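Long-range contacts in protein ACDH-11, isoform b (Caenorhabditis elegans, PDB 4Y9J), which belongs to the acyl-CoA dehydrogenase family of flavoproteins and binds flavin-adenine dinucleotide within an assembly of four chains: residues L24-K29 and D53-G58; R40-S45 and P121-I126; E64-G69 and S136-L141; R328-L333 and P412-G417. One frame throughout, in Å; residues are numbered along the deposited sequence.

Contact 1: L24-K29 and D53-G58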
loop_
_atom_site.group_PDB
_atom_site.type_symbol
_atom_site.label_atom_id
_atom_site.label_comp_id
_atom_site.label_asym_id
_atom_site.label_seq_id
_atom_site.Cartn_x
_atom_site.Cartn_y
_atom_site.Cartn_z
ATOM N N LEU B 24 22.433 10.576 17.332
ATOM C CA LEU B 24 22.808 11.739 16.556
ATOM C C LEU B 24 23.071 12.859 17.512
ATOM O O LEU B 24 22.160 13.372 18.290
ATOM C CB LEU B 24 21.722 12.150 15.566
ATOM C CG LEU B 24 22.031 13.395 14.755
ATOM C CD1 LEU B 24 23.234 13.118 13.894
ATOM C CD2 LEU B 24 20.838 13.876 13.933
ATOM N N HIS B 25 24.316 13.269 17.499
ATOM C CA HIS B 25 24.706 14.374 18.360
ATOM C C HIS B 25 24.617 15.686 17.582
ATOM O O HIS B 25 24.590 15.664 16.372
ATOM C CB HIS B 25 26.138 14.160 18.843
ATOM C CG HIS B 25 26.351 12.863 19.561
ATOM N ND1 HIS B 25 25.878 12.637 20.839
ATOM C CD2 HIS B 25 27.035 11.750 19.210
ATOM C CE1 HIS B 25 26.242 11.419 21.225
ATOM N NE2 HIS B 25 26.931 10.863 20.251
ATOM N N ASN B 26 24.571 16.823 18.300
ATOM C CA ASN B 26 24.566 18.163 17.674
ATOM C C ASN B 26 25.644 18.183 16.602
ATOM O O ASN B 26 26.827 18.054 16.958
ATOM C CB ASN B 26 24.869 19.226 18.740
ATOM C CG ASN B 26 24.874 20.656 18.172
ATOM O OD1 ASN B 26 25.515 20.926 17.169
ATOM N ND2 ASN B 26 24.179 21.543 18.822
ATOM N N PRO B 27 25.272 18.320 15.303
ATOM C CA PRO B 27 26.249 18.150 14.254
ATOM C C PRO B 27 27.258 19.298 14.101
ATOM O O PRO B 27 28.236 19.134 13.407
ATOM C CB PRO B 27 25.399 17.962 13.017
ATOM C CG PRO B 27 24.157 18.694 13.300
ATOM C CD PRO B 27 23.923 18.393 14.717
ATOM N N TYR B 28 27.017 20.440 14.706
ATOM C CA TYR B 28 27.971 21.503 14.682
ATOM C C TYR B 28 29.014 21.150 15.741
ATOM O O TYR B 28 30.181 21.081 15.443
ATOM C CB TYR B 28 27.333 22.854 15.004
ATOM C CG TYR B 28 28.371 23.932 14.875
ATOM C CD1 TYR B 28 28.819 24.331 13.642
ATOM C CD2 TYR B 28 29.021 24.429 15.986
ATOM C CE1 TYR B 28 29.836 25.269 13.514
ATOM C CE2 TYR B 28 30.051 25.345 15.857
ATOM C CZ TYR B 28 30.451 25.764 14.609
ATOM O OH TYR B 28 31.478 26.703 14.500
ATOM N N LYS B 29 28.592 20.876 16.962
ATOM C CA LYS B 29 29.518 20.587 18.056
ATOM C C LYS B 29 30.323 19.308 17.849
ATOM O O LYS B 29 31.442 19.222 18.246
ATOM C CB LYS B 29 28.765 20.444 19.356
ATOM C CG LYS B 29 28.218 21.771 19.865
ATOM C CD LYS B 29 27.332 21.591 21.088
ATOM C CE LYS B 29 26.736 22.910 21.474
ATOM N NZ LYS B 29 25.890 22.770 22.677
ATOM N N ASP B 53 24.918 30.837 15.756
ATOM C CA ASP B 53 23.780 30.438 14.933
ATOM C C ASP B 53 23.790 28.938 14.590
ATOM O O ASP B 53 22.786 28.234 14.693
ATOM C CB ASP B 53 23.707 31.239 13.656
ATOM C CG ASP B 53 22.472 30.902 12.840
ATOM O OD1 ASP B 53 21.311 31.127 13.292
ATOM O OD2 ASP B 53 22.659 30.462 11.743
ATOM N N LEU B 54 24.946 28.436 14.193
ATOM C CA LEU B 54 25.082 27.090 13.763
ATOM C C LEU B 54 24.935 26.106 14.902
ATOM O O LEU B 54 24.291 25.054 14.736
ATOM C CB LEU B 54 26.408 26.882 13.038
ATOM C CG LEU B 54 26.532 27.658 11.727
ATOM C CD1 LEU B 54 27.968 27.451 11.263
ATOM C CD2 LEU B 54 25.565 27.149 10.653
ATOM N N SER B 55 25.495 26.444 16.051
ATOM C CA SER B 55 25.370 25.607 17.204
ATOM C C SER B 55 23.894 25.461 17.657
ATOM O O SER B 55 23.444 24.336 17.963
ATOM C CB SER B 55 26.225 26.131 18.345
ATOM O OG SER B 55 26.235 25.149 19.362
ATOM N N LYS B 56 23.157 26.569 17.646
ATOM C CA LYS B 56 21.734 26.587 17.973
ATOM C C LYS B 56 20.983 25.767 16.946
ATOM O O LYS B 56 20.182 24.893 17.320
ATOM C CB LYS B 56 21.208 28.024 18.086
ATOM C CG LYS B 56 19.681 28.135 18.269
ATOM C CD LYS B 56 19.259 29.563 18.607
ATOM C CE LYS B 56 17.748 29.690 18.536
ATOM N NZ LYS B 56 17.367 31.061 18.126
ATOM N N PHE B 57 21.301 25.957 15.666
ATOM C CA PHE B 57 20.670 25.156 14.629
ATOM C C PHE B 57 20.929 23.680 14.778
ATOM O O PHE B 57 20.055 22.846 14.487
ATOM C CB PHE B 57 21.094 25.678 13.253
ATOM C CG PHE B 57 20.356 25.089 12.098
ATOM C CD1 PHE B 57 18.950 25.128 12.025
ATOM C CD2 PHE B 57 21.043 24.517 11.068
ATOM C CE1 PHE B 57 18.298 24.599 10.953
ATOM C CE2 PHE B 57 20.406 23.962 9.978
ATOM C CZ PHE B 57 19.013 23.981 9.932
ATOM N N GLY B 58 22.129 23.308 15.182
ATOM C CA GLY B 58 22.446 21.936 15.485
ATOM C C GLY B 58 21.553 21.284 16.514
ATOM O O GLY B 58 21.257 20.099 16.369
HETATM O O HOH W 1 24.186 25.133 21.280
#
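An Asx turn at Asn26 brings a loop against Ser55 and Gly58 of helix 44-74. The amide end of its carboxamide crosses the contact: ND2 of Asn26 donates to the backbone O of Ser55 at 3.0 Å, meeting a lone pair in the carbonyl plane with an N-H...O angle of 161°, and it has a second acceptor in Asp59. The oxygen end turns back on its own loop. OD1 of Asn26 accepts from N of Tyr28 at 2.9 Å, in the carbonyl plane, and from N of Lys29 at 3.1 Å, which lies above that plane. Four residues thus fix the rotation of the group. The amide rests over the backbone of Gly58, with OD1 of Asn26 3.6 Å from CA of Gly58, where the absence of a side chain leaves it room. The loop before helix 34-41 is thus laid along the long helix of the mainly helical N-terminal domain. With CG anti to the backbone N (chi1 -176°), Tyr28 directs its ring to the helix, crossing the side chain of Leu54 at about a right angle; CD1 of Tyr28 lies 3.6 Å from CB of Leu54, and the hydroxyl bonds to Asp35. At the solvent margin, CE of the extended Lys29 chain approaches OG of Ser55 to 3.1 Å, and a water bonded to that hydroxyl also receives a weak bond from NZ of Lys29.

Contact 2: R40-S45 and P121-I126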
loop_
_atom_site.group_PDB
_atom_site.type_symbol
_atom_site.label_atom_id
_atom_site.label_comp_id
_atom_site.label_asym_id
_atom_site.label_seq_id
_atom_site.Cartn_x
_atom_site.Cartn_y
_atom_site.Cartn_z
ATOM N N ARG B 40 39.307 29.642 11.235
ATOM C CA ARG B 40 40.391 30.073 10.359
ATOM C C ARG B 40 39.938 30.994 9.282
ATOM O O ARG B 40 40.647 31.888 8.913
ATOM C CB ARG B 40 40.996 28.882 9.639
ATOM C CG ARG B 40 41.662 27.933 10.578
ATOM C CD ARG B 40 42.389 26.838 9.803
ATOM N NE ARG B 40 43.510 27.454 9.090
ATOM C CZ ARG B 40 43.653 27.508 7.768
ATOM N NH1 ARG B 40 42.749 26.922 6.936
ATOM N NH2 ARG B 40 44.738 28.138 7.293
ATOM N N LEU B 41 38.780 30.710 8.714
ATOM C CA LEU B 41 38.311 31.430 7.512
ATOM C C LEU B 41 37.616 32.734 7.794
ATOM O O LEU B 41 37.653 33.618 6.976
ATOM C CB LEU B 41 37.379 30.535 6.686
ATOM C CG LEU B 41 38.009 29.270 6.136
ATOM C CD1 LEU B 41 37.000 28.371 5.429
ATOM C CD2 LEU B 41 39.139 29.621 5.193
ATOM N N LEU B 42 36.970 32.850 8.946
ATOM C CA LEU B 42 36.182 34.009 9.279
ATOM C C LEU B 42 36.905 34.942 10.244
ATOM O O LEU B 42 37.594 34.493 11.154
ATOM C CB LEU B 42 34.898 33.611 9.958
ATOM C CG LEU B 42 33.949 32.713 9.159
ATOM C CD1 LEU B 42 32.804 32.277 10.073
ATOM C CD2 LEU B 42 33.378 33.418 7.931
ATOM N N PRO B 43 36.694 36.238 10.079
ATOM C CA PRO B 43 37.144 37.253 11.040
ATOM C C PRO B 43 36.544 36.965 12.419
ATOM O O PRO B 43 35.401 36.486 12.465
ATOM C CB PRO B 43 36.568 38.552 10.494
ATOM C CG PRO B 43 36.041 38.277 9.145
ATOM C CD PRO B 43 35.908 36.799 8.965
ATOM N N GLU B 44 37.248 37.322 13.511
ATOM C CA GLU B 44 36.985 36.757 14.893
ATOM C C GLU B 44 35.605 37.098 15.372
ATOM O O GLU B 44 34.947 36.275 16.048
ATOM C CB GLU B 44 37.976 37.272 15.990
ATOM C CG GLU B 44 37.597 36.889 17.449
ATOM C CD GLU B 44 38.440 37.559 18.529
ATOM O OE1 GLU B 44 38.378 38.795 18.694
ATOM O OE2 GLU B 44 39.162 36.821 19.241
ATOM N N SER B 45 35.213 38.296 14.977
ATOM C CA SER B 45 33.939 38.872 15.225
ATOM C C SER B 45 32.808 38.080 14.556
ATOM O O SER B 45 31.767 37.750 15.189
ATOM C CB SER B 45 33.991 40.316 14.673
ATOM O OG SER B 45 34.452 40.299 13.317
ATOM N N PRO B 121 29.861 39.441 1.596
ATOM C CA PRO B 121 29.554 38.209 0.844
ATOM C C PRO B 121 30.433 36.995 1.121
ATOM O O PRO B 121 29.945 35.832 1.087
ATOM C CB PRO B 121 29.682 38.656 -0.605
ATOM C CG PRO B 121 29.342 40.094 -0.582
ATOM C CD PRO B 121 29.849 40.636 0.733
ATOM N N PHE B 122 31.710 37.220 1.427
ATOM C CA PHE B 122 32.599 36.068 1.675
ATOM C C PHE B 122 32.144 35.374 2.968
ATOM O O PHE B 122 32.147 34.158 3.060
ATOM C CB PHE B 122 34.094 36.518 1.626
ATOM C CG PHE B 122 34.931 36.089 2.791
ATOM C CD1 PHE B 122 34.912 36.811 3.958
ATOM C CD2 PHE B 122 35.767 35.033 2.692
ATOM C CE1 PHE B 122 35.698 36.450 5.031
ATOM C CE2 PHE B 122 36.563 34.666 3.750
ATOM C CZ PHE B 122 36.490 35.343 4.930
ATOM N N VAL B 123 31.710 36.173 3.949
ATOM C CA VAL B 123 31.280 35.632 5.227
ATOM C C VAL B 123 29.991 34.848 5.033
ATOM O O VAL B 123 29.819 33.763 5.530
ATOM C CB VAL B 123 31.072 36.765 6.262
ATOM C CG1 VAL B 123 30.227 36.326 7.460
ATOM C CG2 VAL B 123 32.433 37.299 6.712
ATOM N N ARG B 124 29.046 35.473 4.373
ATOM C CA ARG B 124 27.754 34.901 4.340
ATOM C C ARG B 124 27.685 33.614 3.536
ATOM O O ARG B 124 26.885 32.764 3.869
ATOM C CB ARG B 124 26.762 35.955 3.949
ATOM C CG ARG B 124 26.693 36.276 2.494
ATOM C CD ARG B 124 26.022 37.643 2.333
ATOM N NE ARG B 124 25.837 37.816 0.902
ATOM C CZ ARG B 124 25.821 38.967 0.252
ATOM N NH1 ARG B 124 25.942 40.101 0.900
ATOM N NH2 ARG B 124 25.729 38.961 -1.065
ATOM N N ARG B 125 28.565 33.393 2.555
ATOM C CA ARG B 125 28.515 32.149 1.832
ATOM C C ARG B 125 29.132 31.052 2.682
ATOM O O ARG B 125 28.677 29.917 2.645
ATOM C CB ARG B 125 29.170 32.226 0.440
ATOM C CG ARG B 125 28.368 32.987 -0.617
ATOM C CD ARG B 125 27.035 32.297 -0.951
ATOM N NE ARG B 125 26.462 32.754 -2.206
ATOM C CZ ARG B 125 25.315 32.340 -2.730
ATOM N NH1 ARG B 125 24.521 31.476 -2.074
ATOM N NH2 ARG B 125 24.951 32.822 -3.906
ATOM N N ILE B 126 30.116 31.425 3.490
ATOM C CA ILE B 126 30.706 30.449 4.401
ATOM C C ILE B 126 29.652 30.035 5.440
ATOM O O ILE B 126 29.457 28.857 5.692
ATOM C CB ILE B 126 32.035 30.973 5.037
ATOM C CG1 ILE B 126 33.110 31.013 3.940
ATOM C CG2 ILE B 126 32.491 30.044 6.143
ATOM C CD1 ILE B 126 34.340 31.834 4.275
#
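Apolar packing joins the break between helices 34-41 and 44-74 to the first turns of helix 121-135, with Leu41, Leu42 and Pro43 on one side and Phe122, Val123 and Ile126 on the other. Leu42 carries the middle of it through a single methyl. Its CD2 sits 3.9 Å from CG2 of Ile126 and 4.2 Å from CG2 of Val123, and the Leu42 and Ile126 side chains slide past each other in opposite directions. The other branch of Ile126 ends in CD1, which reaches CB of Leu41 at 4.1 Å. Nearer the outside, Pro43 and Phe122 come tip to tip: CD of the proline meets CE1 of the ring at its edge, 4.0 Å away, while the same CD also touches the Val123 side chain. The ring edge further meets the backbone O of Leu41, but the 2.9 Å from CZ of Phe122 to that oxygen is very short and, with chi1 of Phe122 off the usual values at 130°, its detail is doubtful. Leu41 is also covered by Phe373 of helix 352-383. Pro43, at the N-cap of helix 44-74, stands where the chain turns from one helix into the next and packs on a third, within the helical N-terminal domain of the acyl-CoA dehydrogenase fold.

Contact 3: E64-G69 and S136-L141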
loop_
_atom_site.group_PDB
_atom_site.type_symbol
_atom_site.label_atom_id
_atom_site.label_comp_id
_atom_site.label_asym_id
_atom_site.label_seq_id
_atom_site.Cartn_x
_atom_site.Cartn_y
_atom_site.Cartn_z
ATOM N N GLU B 64 14.341 18.441 16.298
ATOM C CA GLU B 64 13.185 18.671 15.393
ATOM C C GLU B 64 13.403 18.234 13.958
ATOM O O GLU B 64 12.616 17.424 13.414
ATOM C CB GLU B 64 12.688 20.109 15.419
ATOM C CG GLU B 64 11.401 20.359 14.638
ATOM C CD GLU B 64 10.975 21.803 14.602
ATOM O OE1 GLU B 64 11.840 22.683 14.913
ATOM O OE2 GLU B 64 9.778 22.071 14.285
ATOM N N VAL B 65 14.466 18.690 13.315
ATOM C CA VAL B 65 14.556 18.544 11.874
ATOM C C VAL B 65 14.748 17.090 11.523
ATOM O O VAL B 65 14.112 16.610 10.600
ATOM C CB VAL B 65 15.699 19.390 11.234
ATOM C CG1 VAL B 65 15.690 19.246 9.741
ATOM C CG2 VAL B 65 15.548 20.874 11.621
ATOM N N GLU B 66 15.668 16.395 12.204
ATOM C CA GLU B 66 15.877 14.981 11.902
ATOM C C GLU B 66 14.529 14.163 11.807
ATOM O O GLU B 66 14.370 13.357 10.913
ATOM C CB GLU B 66 16.867 14.414 12.914
ATOM C CG GLU B 66 17.085 12.934 12.835
ATOM C CD GLU B 66 17.929 12.467 11.651
ATOM O OE1 GLU B 66 18.323 13.234 10.735
ATOM O OE2 GLU B 66 18.184 11.263 11.621
ATOM N N HIS B 67 13.637 14.357 12.769
ATOM C CA HIS B 67 12.371 13.592 12.858
ATOM C C HIS B 67 11.518 13.985 11.716
ATOM O O HIS B 67 10.971 13.142 11.056
ATOM C CB HIS B 67 11.632 13.890 14.163
ATOM C CG HIS B 67 10.187 13.422 14.186
ATOM N ND1 HIS B 67 9.831 12.096 14.394
ATOM C CD2 HIS B 67 9.011 14.100 14.053
ATOM C CE1 HIS B 67 8.512 11.975 14.371
ATOM N NE2 HIS B 67 7.992 13.171 14.171
ATOM N N LEU B 68 11.489 15.296 11.413
ATOM C CA LEU B 68 10.715 15.761 10.253
ATOM C C LEU B 68 11.172 15.137 8.966
ATOM O O LEU B 68 10.344 14.643 8.146
ATOM C CB LEU B 68 10.747 17.284 10.068
ATOM C CG LEU B 68 10.123 18.132 11.145
ATOM C CD1 LEU B 68 10.365 19.639 10.945
ATOM C CD2 LEU B 68 8.647 17.847 11.311
ATOM N N GLY B 69 12.510 15.147 8.750
ATOM C CA GLY B 69 13.074 14.520 7.520
ATOM C C GLY B 69 12.765 13.033 7.403
ATOM O O GLY B 69 12.434 12.523 6.342
ATOM N N SER B 136 21.573 19.278 5.480
ATOM C CA SER B 136 21.373 18.346 4.349
ATOM C C SER B 136 21.032 16.875 4.709
ATOM O O SER B 136 20.067 16.334 4.174
ATOM C CB SER B 136 22.564 18.461 3.403
ATOM O OG SER B 136 22.205 17.910 2.148
ATOM N N PRO B 137 21.781 16.234 5.636
ATOM C CA PRO B 137 21.456 14.858 5.936
ATOM C C PRO B 137 20.219 14.677 6.809
ATOM O O PRO B 137 19.734 13.558 6.932
ATOM C CB PRO B 137 22.701 14.341 6.666
ATOM C CG PRO B 137 23.391 15.560 7.192
ATOM C CD PRO B 137 23.057 16.641 6.245
ATOM N N SER B 138 19.686 15.736 7.377
ATOM C CA SER B 138 18.382 15.652 8.014
ATOM C C SER B 138 17.199 16.254 7.289
ATOM O O SER B 138 16.096 16.314 7.854
ATOM C CB SER B 138 18.473 16.373 9.341
ATOM O OG SER B 138 19.373 15.681 10.172
ATOM N N ALA B 139 17.392 16.694 6.046
ATOM C CA ALA B 139 16.482 17.578 5.390
ATOM C C ALA B 139 15.298 16.891 4.758
ATOM O O ALA B 139 14.419 17.544 4.273
ATOM C CB ALA B 139 17.237 18.340 4.284
ATOM N N GLY B 140 15.306 15.573 4.739
ATOM C CA GLY B 140 14.268 14.859 3.999
ATOM C C GLY B 140 14.229 15.285 2.545
ATOM O O GLY B 140 13.182 15.376 1.963
ATOM N N LEU B 141 15.393 15.595 1.985
ATOM C CA LEU B 141 15.553 16.101 0.656
ATOM C C LEU B 141 14.996 17.474 0.324
ATOM O O LEU B 141 14.942 17.891 -0.843
ATOM C CB LEU B 141 15.108 15.026 -0.393
ATOM C CG LEU B 141 16.229 14.322 -1.086
ATOM C CD1 LEU B 141 17.037 15.297 -1.954
ATOM C CD2 LEU B 141 17.121 13.554 -0.143
#
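The backbones of Gly69 and Gly140 come within 3.7 Å, CA to CA, as the loop between helices 121-135 and 143-158 runs past the side of helix 44-74. So close an approach is possible because neither residue carries a side chain; Gly140, besides, has a positive phi of 56°. CA of Gly69 also makes a CA-H...O contact with the carbonyl O of Ser138 at 3.5 Å. A turn earlier in the helix, CG1 of Val65 packs on the same residue, 4.0 Å from CB of Ser138. Helix and loop both belong to the helical N-terminal domain, close to a ligand site: the side chain of Ala139, turned away from helix 44-74, is about 8 Å from the bound ligand UCC. The polar part of the contact belongs to Glu66. The bend at chi2 (74°) brings its CD round toward the loop, and OG of Ser138 donates to OE1 of Glu66 at 2.7 Å. The hydroxyl approaches on the anti side of the carboxylate, 22° out of its plane. Both polar atoms have a second partner in Arg329 of helix 304-338, which forms a salt bridge with OE1 of Glu66 through NH1 and a hydrogen bond with OG of Ser138 through NH2.

Contact 4: R328-L333 and P412-G417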
loop_
_atom_site.group_PDB
_atom_site.type_symbol
_atom_site.label_atom_id
_atom_site.label_comp_id
_atom_site.label_asym_id
_atom_site.label_seq_id
_atom_site.Cartn_x
_atom_site.Cartn_y
_atom_site.Cartn_z
ATOM N N ARG B 328 29.724 12.548 6.268
ATOM C CA ARG B 328 29.887 12.911 7.679
ATOM C C ARG B 328 28.821 12.250 8.542
ATOM O O ARG B 328 29.133 11.790 9.657
ATOM C CB ARG B 328 29.846 14.416 7.839
ATOM C CG ARG B 328 29.731 14.940 9.298
ATOM C CD ARG B 328 30.862 14.528 10.192
ATOM N NE ARG B 328 32.145 14.987 9.640
ATOM C CZ ARG B 328 33.287 14.323 9.631
ATOM N NH1 ARG B 328 33.355 13.093 10.145
ATOM N NH2 ARG B 328 34.389 14.895 9.108
ATOM N N ARG B 329 27.578 12.223 8.086
ATOM C CA ARG B 329 26.516 11.640 8.902
ATOM C C ARG B 329 26.802 10.127 9.233
ATOM O O ARG B 329 26.725 9.710 10.376
ATOM C CB ARG B 329 25.129 11.840 8.255
ATOM C CG ARG B 329 23.981 11.179 8.992
ATOM C CD ARG B 329 23.857 11.723 10.409
ATOM N NE ARG B 329 23.518 13.169 10.457
ATOM C CZ ARG B 329 22.276 13.659 10.423
ATOM N NH1 ARG B 329 21.233 12.861 10.234
ATOM N NH2 ARG B 329 22.087 14.975 10.493
ATOM N N ILE B 330 27.156 9.360 8.231
ATOM C CA ILE B 330 27.409 7.956 8.435
ATOM C C ILE B 330 28.583 7.756 9.344
ATOM O O ILE B 330 28.531 6.901 10.193
ATOM C CB ILE B 330 27.421 7.149 7.124
ATOM C CG1 ILE B 330 27.197 5.648 7.413
ATOM C CG2 ILE B 330 28.744 7.293 6.419
ATOM C CD1 ILE B 330 25.835 5.357 8.003
ATOM N N ILE B 331 29.625 8.572 9.248
ATOM C CA ILE B 331 30.762 8.417 10.082
ATOM C C ILE B 331 30.394 8.821 11.526
ATOM O O ILE B 331 30.802 8.185 12.473
ATOM C CB ILE B 331 31.944 9.298 9.565
ATOM C CG1 ILE B 331 32.463 8.834 8.202
ATOM C CG2 ILE B 331 33.081 9.375 10.587
ATOM C CD1 ILE B 331 33.508 9.809 7.647
ATOM N N SER B 332 29.662 9.912 11.694
ATOM C CA SER B 332 29.187 10.291 13.016
ATOM C C SER B 332 28.360 9.189 13.685
ATOM O O SER B 332 28.501 8.915 14.895
ATOM C CB SER B 332 28.350 11.610 12.955
ATOM O OG SER B 332 27.997 12.040 14.248
ATOM N N LEU B 333 27.425 8.625 12.927
ATOM C CA LEU B 333 26.607 7.581 13.484
ATOM C C LEU B 333 27.382 6.290 13.739
ATOM O O LEU B 333 27.260 5.708 14.828
ATOM C CB LEU B 333 25.446 7.310 12.580
ATOM C CG LEU B 333 24.421 8.456 12.506
ATOM C CD1 LEU B 333 23.422 8.164 11.419
ATOM C CD2 LEU B 333 23.754 8.757 13.843
ATOM N N PRO B 412 30.588 4.800 -2.209
ATOM C CA PRO B 412 31.424 3.825 -1.509
ATOM C C PRO B 412 31.677 4.129 -0.039
ATOM O O PRO B 412 31.810 3.172 0.735
ATOM C CB PRO B 412 32.753 3.872 -2.259
ATOM C CG PRO B 412 32.371 4.384 -3.631
ATOM C CD PRO B 412 31.236 5.345 -3.416
ATOM N N MET B 413 31.806 5.405 0.323
ATOM C CA MET B 413 32.012 5.725 1.719
ATOM C C MET B 413 30.736 5.422 2.567
ATOM O O MET B 413 30.839 4.867 3.657
ATOM C CB MET B 413 32.396 7.182 1.918
ATOM C CG MET B 413 33.017 7.359 3.310
ATOM S SD MET B 413 33.548 9.005 3.620
ATOM C CE MET B 413 34.984 8.957 2.512
ATOM N N VAL B 414 29.561 5.760 2.094
ATOM C CA VAL B 414 28.363 5.496 2.883
ATOM C C VAL B 414 28.117 3.970 2.919
ATOM O O VAL B 414 27.748 3.469 3.960
ATOM C CB VAL B 414 27.133 6.225 2.351
ATOM C CG1 VAL B 414 25.880 5.846 3.133
ATOM C CG2 VAL B 414 27.368 7.707 2.473
ATOM N N SER B 415 28.455 3.261 1.826
ATOM C CA SER B 415 28.358 1.795 1.828
ATOM C C SER B 415 29.235 1.187 2.955
ATOM O O SER B 415 28.822 0.235 3.615
ATOM C CB SER B 415 28.692 1.227 0.448
ATOM O OG SER B 415 28.655 -0.179 0.432
ATOM N N GLU B 416 30.476 1.643 3.060
ATOM C CA GLU B 416 31.398 1.228 4.119
ATOM C C GLU B 416 30.828 1.538 5.484
ATOM O O GLU B 416 30.890 0.739 6.417
ATOM C CB GLU B 416 32.806 1.881 3.956
ATOM C CG GLU B 416 33.900 1.199 4.765
ATOM C CD GLU B 416 34.138 -0.217 4.315
ATOM O OE1 GLU B 416 34.499 -0.393 3.107
ATOM O OE2 GLU B 416 33.978 -1.160 5.151
ATOM N N GLY B 417 30.218 2.695 5.596
ATOM C CA GLY B 417 29.614 3.112 6.858
ATOM C C GLY B 417 28.461 2.271 7.312
ATOM O O GLY B 417 28.390 1.895 8.518
#
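Beside Ile330 and Gly417, which touch across the contact, the shortest polar bond stays inside one helix and runs from N of Ser332 to O of Arg328 at 2.8 Å. What joins the two segments is apolar, as befits two helices of the C-terminal helical bundle of an acyl-CoA dehydrogenase; segments 328-333 and 412-417 run at 18°, their axes 9.0 Å apart at closest approach. Ile330 carries most of it by splitting its branches. CG1, anti to the backbone N (chi1 -160°), lies over the bare backbone of Gly417, 3.5 Å from its CA; CG2 occupies the crowded position between the backbone N and the carbonyl carbon and packs on Val414, 4.0 Å from its CA and 4.2 Å from its CG2. The isoleucine and valine side chains cross obliquely. Leu435 and Leu436 of helix 432-439 pack on Ile330 and Val414 respectively, and the nearest atoms of Gly417 and bound flavin-adenine dinucleotide are about 8 Å apart. Helix 389-419 also faces a second subunit: Glu416 forms salt bridges with Lys408 and Arg525 of that subunit. At one border, where Thr365 of helix 352-383 touches both side chains, the CD1 methyl of Ile331 rests 4.1 Å from SD of Met413.

Contacts 3 and 4 are buried, while contacts 1 and 2 are only partly so. Contacts 1, 2 and 3 all use helix 44-74, with the segments of contact 2 alternating along the chain with those of contacts 1 and 3. Chemistry varies with position: contacts 2 and 4 rely on apolar packing, whereas contacts 1 and 3 each bring a loop to the helix through a glycine and one polar side chain. Leu24, in segment 24-29 of contact 1, packs on Glu66 of contact 3 and on Arg329 and Leu333 of contact 4, and Arg329 carries the polar link between contacts 3 and 4. Contact 2 stands apart, its centre about 28 Å from that of contact 4.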